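Local coordinates for extracellular solute-binding protein family 1 (Pseudothermotoga lettingae, PDB 5CI5) that binds alpha-D-tagatopyranose and probably delivers sugar to an ABC transporter as its extracellular solute-binding component, at residues H191-G205 against F217-Y229. Residues are numbered along the deposited sequence; the frame is centred on the assembly and turned at random.
Sequences HTTLGYMMFLYAAGG and FDSPEGLKALKFY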
# COMPACT_ATOMS: atom_id res chain seq x y z
N HIS A 191 -1.21 -0.59 7.60
CA HIS A 191 -2.33 0.29 7.22
C HIS A 191 -2.43 1.46 8.21
O HIS A 191 -2.79 2.59 7.84
CB HIS A 191 -3.69 -0.42 7.22
CG HIS A 191 -3.73 -1.76 6.55
ND1 HIS A 191 -3.34 -2.92 7.20
CD2 HIS A 191 -4.18 -2.15 5.34
CE1 HIS A 191 -3.54 -3.95 6.40
NE2 HIS A 191 -4.04 -3.51 5.26
N THR A 192 -2.19 1.19 9.48
CA THR A 192 -2.32 2.21 10.51
C THR A 192 -1.24 3.30 10.38
O THR A 192 -1.52 4.50 10.49
CB THR A 192 -2.29 1.54 11.88
OG1 THR A 192 -3.42 0.65 11.94
CG2 THR A 192 -2.35 2.58 13.03
N THR A 193 -0.02 2.90 10.06
CA THR A 193 1.02 3.86 9.76
C THR A 193 0.68 4.67 8.54
O THR A 193 0.88 5.88 8.52
CB THR A 193 2.36 3.16 9.53
OG1 THR A 193 2.67 2.49 10.75
CG2 THR A 193 3.49 4.16 9.18
N LEU A 194 0.20 4.00 7.50
CA LEU A 194 -0.15 4.70 6.28
C LEU A 194 -1.27 5.68 6.52
O LEU A 194 -1.25 6.79 5.98
CB LEU A 194 -0.52 3.69 5.18
CG LEU A 194 0.65 2.86 4.64
CD1 LEU A 194 0.13 1.63 3.94
CD2 LEU A 194 1.50 3.69 3.71
N GLY A 195 -2.25 5.29 7.33
CA GLY A 195 -3.35 6.19 7.68
C GLY A 195 -2.82 7.43 8.39
O GLY A 195 -3.14 8.56 8.04
N TYR A 196 -2.01 7.22 9.42
CA TYR A 196 -1.44 8.36 10.11
C TYR A 196 -0.62 9.25 9.16
O TYR A 196 -0.75 10.49 9.19
CB TYR A 196 -0.58 7.91 11.29
CG TYR A 196 0.06 9.10 11.95
CD1 TYR A 196 -0.72 10.05 12.62
CD2 TYR A 196 1.41 9.32 11.85
CE1 TYR A 196 -0.15 11.18 13.17
CE2 TYR A 196 1.99 10.44 12.41
CZ TYR A 196 1.20 11.35 13.07
OH TYR A 196 1.80 12.48 13.62
N MSE A 197 0.21 8.65 8.31
CA MSE A 197 0.99 9.41 7.34
C MSE A 197 0.12 10.23 6.41
O MSE A 197 0.45 11.38 6.13
CB MSE A 197 1.89 8.49 6.50
CG MSE A 197 3.07 7.96 7.26
SE MSE A 197 4.19 6.77 6.16
CE MSE A 197 4.85 8.12 4.88
N MSE A 198 -0.98 9.65 5.93
CA MSE A 198 -1.92 10.42 5.08
C MSE A 198 -2.37 11.69 5.79
O MSE A 198 -2.37 12.76 5.19
CB MSE A 198 -3.13 9.55 4.68
CG MSE A 198 -2.78 8.47 3.71
SE MSE A 198 -2.51 9.21 1.92
CE MSE A 198 -4.38 9.57 1.50
N PHE A 199 -2.73 11.58 7.08
CA PHE A 199 -3.19 12.75 7.82
C PHE A 199 -2.03 13.71 8.20
O PHE A 199 -2.20 14.93 8.18
CB PHE A 199 -3.95 12.29 9.07
CG PHE A 199 -5.37 11.83 8.78
CD1 PHE A 199 -5.62 10.76 7.94
CD2 PHE A 199 -6.45 12.49 9.34
CE1 PHE A 199 -6.94 10.36 7.69
CE2 PHE A 199 -7.74 12.11 9.08
CZ PHE A 199 -7.99 11.04 8.24
N LEU A 200 -0.88 13.15 8.54
CA LEU A 200 0.32 13.94 8.87
C LEU A 200 0.71 14.85 7.71
O LEU A 200 0.91 16.04 7.89
CB LEU A 200 1.47 12.98 9.19
CG LEU A 200 2.86 13.56 9.42
CD1 LEU A 200 2.94 14.44 10.65
CD2 LEU A 200 3.89 12.41 9.49
N TYR A 201 0.83 14.27 6.52
CA TYR A 201 1.20 15.03 5.34
C TYR A 201 0.06 15.97 4.93
O TYR A 201 0.34 17.09 4.48
CB TYR A 201 1.65 14.08 4.20
CG TYR A 201 3.08 13.59 4.42
CD1 TYR A 201 3.35 12.47 5.21
CD2 TYR A 201 4.17 14.28 3.89
CE1 TYR A 201 4.64 12.05 5.44
CE2 TYR A 201 5.48 13.85 4.13
CZ TYR A 201 5.71 12.74 4.91
OH TYR A 201 7.00 12.29 5.19
N ALA A 202 -1.18 15.57 5.15
CA ALA A 202 -2.31 16.46 4.86
C ALA A 202 -2.31 17.68 5.79
O ALA A 202 -2.84 18.72 5.43
CB ALA A 202 -3.63 15.71 4.95
N ALA A 203 -1.72 17.55 6.98
CA ALA A 203 -1.57 18.65 7.93
C ALA A 203 -0.29 19.48 7.68
O ALA A 203 -0.03 20.42 8.41
CB ALA A 203 -1.57 18.11 9.34
N GLY A 204 0.48 19.11 6.65
CA GLY A 204 1.73 19.79 6.33
C GLY A 204 2.94 19.34 7.12
O GLY A 204 3.98 20.02 7.11
N GLY A 205 2.82 18.21 7.83
CA GLY A 205 3.93 17.61 8.54
C GLY A 205 4.72 16.63 7.69
O GLY A 205 4.45 16.48 6.49
N PHE A 217 7.74 14.07 12.99
CA PHE A 217 6.29 14.10 13.20
C PHE A 217 5.86 14.61 14.58
O PHE A 217 4.68 14.87 14.76
CB PHE A 217 5.65 12.72 12.96
CG PHE A 217 6.18 11.61 13.87
CD1 PHE A 217 5.59 11.35 15.10
CD2 PHE A 217 7.24 10.80 13.49
CE1 PHE A 217 6.05 10.33 15.91
CE2 PHE A 217 7.70 9.79 14.31
CZ PHE A 217 7.10 9.56 15.52
N ASP A 218 6.77 14.73 15.55
CA ASP A 218 6.42 15.29 16.86
C ASP A 218 6.44 16.82 16.76
O ASP A 218 7.37 17.50 17.24
CB ASP A 218 7.35 14.80 17.98
CG ASP A 218 6.85 15.20 19.40
OD1 ASP A 218 5.71 15.70 19.54
OD2 ASP A 218 7.59 15.01 20.40
N SER A 219 5.42 17.33 16.07
CA SER A 219 5.28 18.71 15.68
C SER A 219 3.84 19.11 15.93
O SER A 219 2.98 18.26 16.14
CB SER A 219 5.60 18.87 14.21
OG SER A 219 4.60 18.18 13.43
N PRO A 220 3.54 20.42 15.87
CA PRO A 220 2.13 20.80 16.00
C PRO A 220 1.25 20.15 14.92
O PRO A 220 0.13 19.68 15.22
CB PRO A 220 2.17 22.32 15.88
CG PRO A 220 3.52 22.66 16.45
CD PRO A 220 4.43 21.58 15.94
N GLU A 221 1.77 20.09 13.69
CA GLU A 221 1.10 19.43 12.57
C GLU A 221 0.85 17.95 12.87
O GLU A 221 -0.26 17.43 12.65
CB GLU A 221 1.92 19.56 11.27
CG GLU A 221 2.16 20.96 10.80
CD GLU A 221 3.49 21.52 11.28
OE1 GLU A 221 3.90 21.17 12.40
OE2 GLU A 221 4.12 22.31 10.53
N GLY A 222 1.87 17.26 13.38
CA GLY A 222 1.77 15.84 13.66
C GLY A 222 0.79 15.54 14.77
O GLY A 222 0.11 14.50 14.76
N LEU A 223 0.70 16.46 15.73
CA LEU A 223 -0.26 16.31 16.81
C LEU A 223 -1.69 16.50 16.30
O LEU A 223 -2.59 15.74 16.63
CB LEU A 223 0.04 17.31 17.94
CG LEU A 223 -0.94 17.24 19.10
CD1 LEU A 223 -0.75 15.93 19.89
CD2 LEU A 223 -0.79 18.44 20.05
N LYS A 224 -1.88 17.54 15.48
CA LYS A 224 -3.17 17.82 14.89
C LYS A 224 -3.66 16.60 14.09
O LYS A 224 -4.81 16.18 14.20
CB LYS A 224 -3.09 19.06 13.99
CG LYS A 224 -4.42 19.53 13.48
CD LYS A 224 -4.29 20.70 12.55
CE LYS A 224 -5.64 21.19 12.09
NZ LYS A 224 -5.47 22.34 11.15
N ALA A 225 -2.76 16.03 13.29
CA ALA A 225 -3.07 14.82 12.51
C ALA A 225 -3.43 13.65 13.40
O ALA A 225 -4.39 12.95 13.15
CB ALA A 225 -1.88 14.46 11.62
N LEU A 226 -2.65 13.43 14.45
CA LEU A 226 -2.92 12.33 15.37
C LEU A 226 -4.29 12.49 16.06
O LEU A 226 -5.05 11.53 16.17
CB LEU A 226 -1.82 12.22 16.43
CG LEU A 226 -2.01 11.11 17.46
CD1 LEU A 226 -2.20 9.73 16.83
CD2 LEU A 226 -0.84 11.08 18.45
N LYS A 227 -4.59 13.69 16.51
CA LYS A 227 -5.86 13.96 17.18
C LYS A 227 -7.05 13.78 16.22
O LYS A 227 -8.03 13.13 16.58
CB LYS A 227 -5.87 15.37 17.77
CG LYS A 227 -5.01 15.46 18.99
CD LYS A 227 -5.16 16.79 19.74
CE LYS A 227 -4.35 16.72 21.02
NZ LYS A 227 -4.59 17.88 21.91
N PHE A 228 -6.95 14.24 14.98
CA PHE A 228 -8.09 14.13 14.08
C PHE A 228 -8.30 12.69 13.64
O PHE A 228 -9.42 12.21 13.66
CB PHE A 228 -7.93 15.04 12.87
CG PHE A 228 -9.14 15.09 11.97
CD1 PHE A 228 -10.42 15.21 12.50
CD2 PHE A 228 -9.01 15.00 10.61
CE1 PHE A 228 -11.54 15.27 11.66
CE2 PHE A 228 -10.12 15.07 9.77
CZ PHE A 228 -11.38 15.19 10.30
N TYR A 229 -7.22 12.00 13.29
CA TYR A 229 -7.30 10.61 12.86
C TYR A 229 -7.94 9.76 13.93
O TYR A 229 -8.86 9.00 13.67
CB TYR A 229 -5.90 10.10 12.52
CG TYR A 229 -5.83 8.73 11.90
CD1 TYR A 229 -6.30 8.49 10.62
CD2 TYR A 229 -5.25 7.67 12.58
CE1 TYR A 229 -6.22 7.23 10.04
CE2 TYR A 229 -5.15 6.41 12.00
CZ TYR A 229 -5.62 6.20 10.73
OH TYR A 229 -5.57 4.94 10.13
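Tyr196 and Tyr229 both set their rings opposite the backbone N (chi1 177° in Tyr196), and each thereby reaches across to the partner helix. The axes of the short segments 191-202 and 220-229 approach to 8.1 Å, with their N-to-C directions 130° apart. Such proximity suits small residues: Ala225 CB lies 3.5 Å from Leu200 N, and at Gly222 the bare CA admits Leu200 CD1 at 3.5 Å. Tyr229 is a knob in the hole formed by Thr192, Gly195, Tyr196 and Phe199; one face of its ring covers the Gly195 backbone, where the lack of a side chain lets Tyr229 OH come within 3.5 Å of Gly195 CA. Its edge meets the face of Phe199 in a T-shaped pair, planes at 65°, with Tyr229 CD1 3.5 Å from Phe199 CE1. Phe228 CD2 comes to the edge of that same Phe199 ring, completing an aromatic cluster. Farther along, Tyr196 OH donates to Gly222 O (2.9 Å), tilted out of the carbonyl plane, while Leu226 N reaches that oxygen from the opposite face. Tyr229 OH instead hydrogen-bonds to Ser185 O. The tyrosines thus combine apolar rings with hydroxyls satisfied by main-chain carbonyls, letting a largely hydrophobic interface bury polar groups on the helix that presents Leu194 to tagatose.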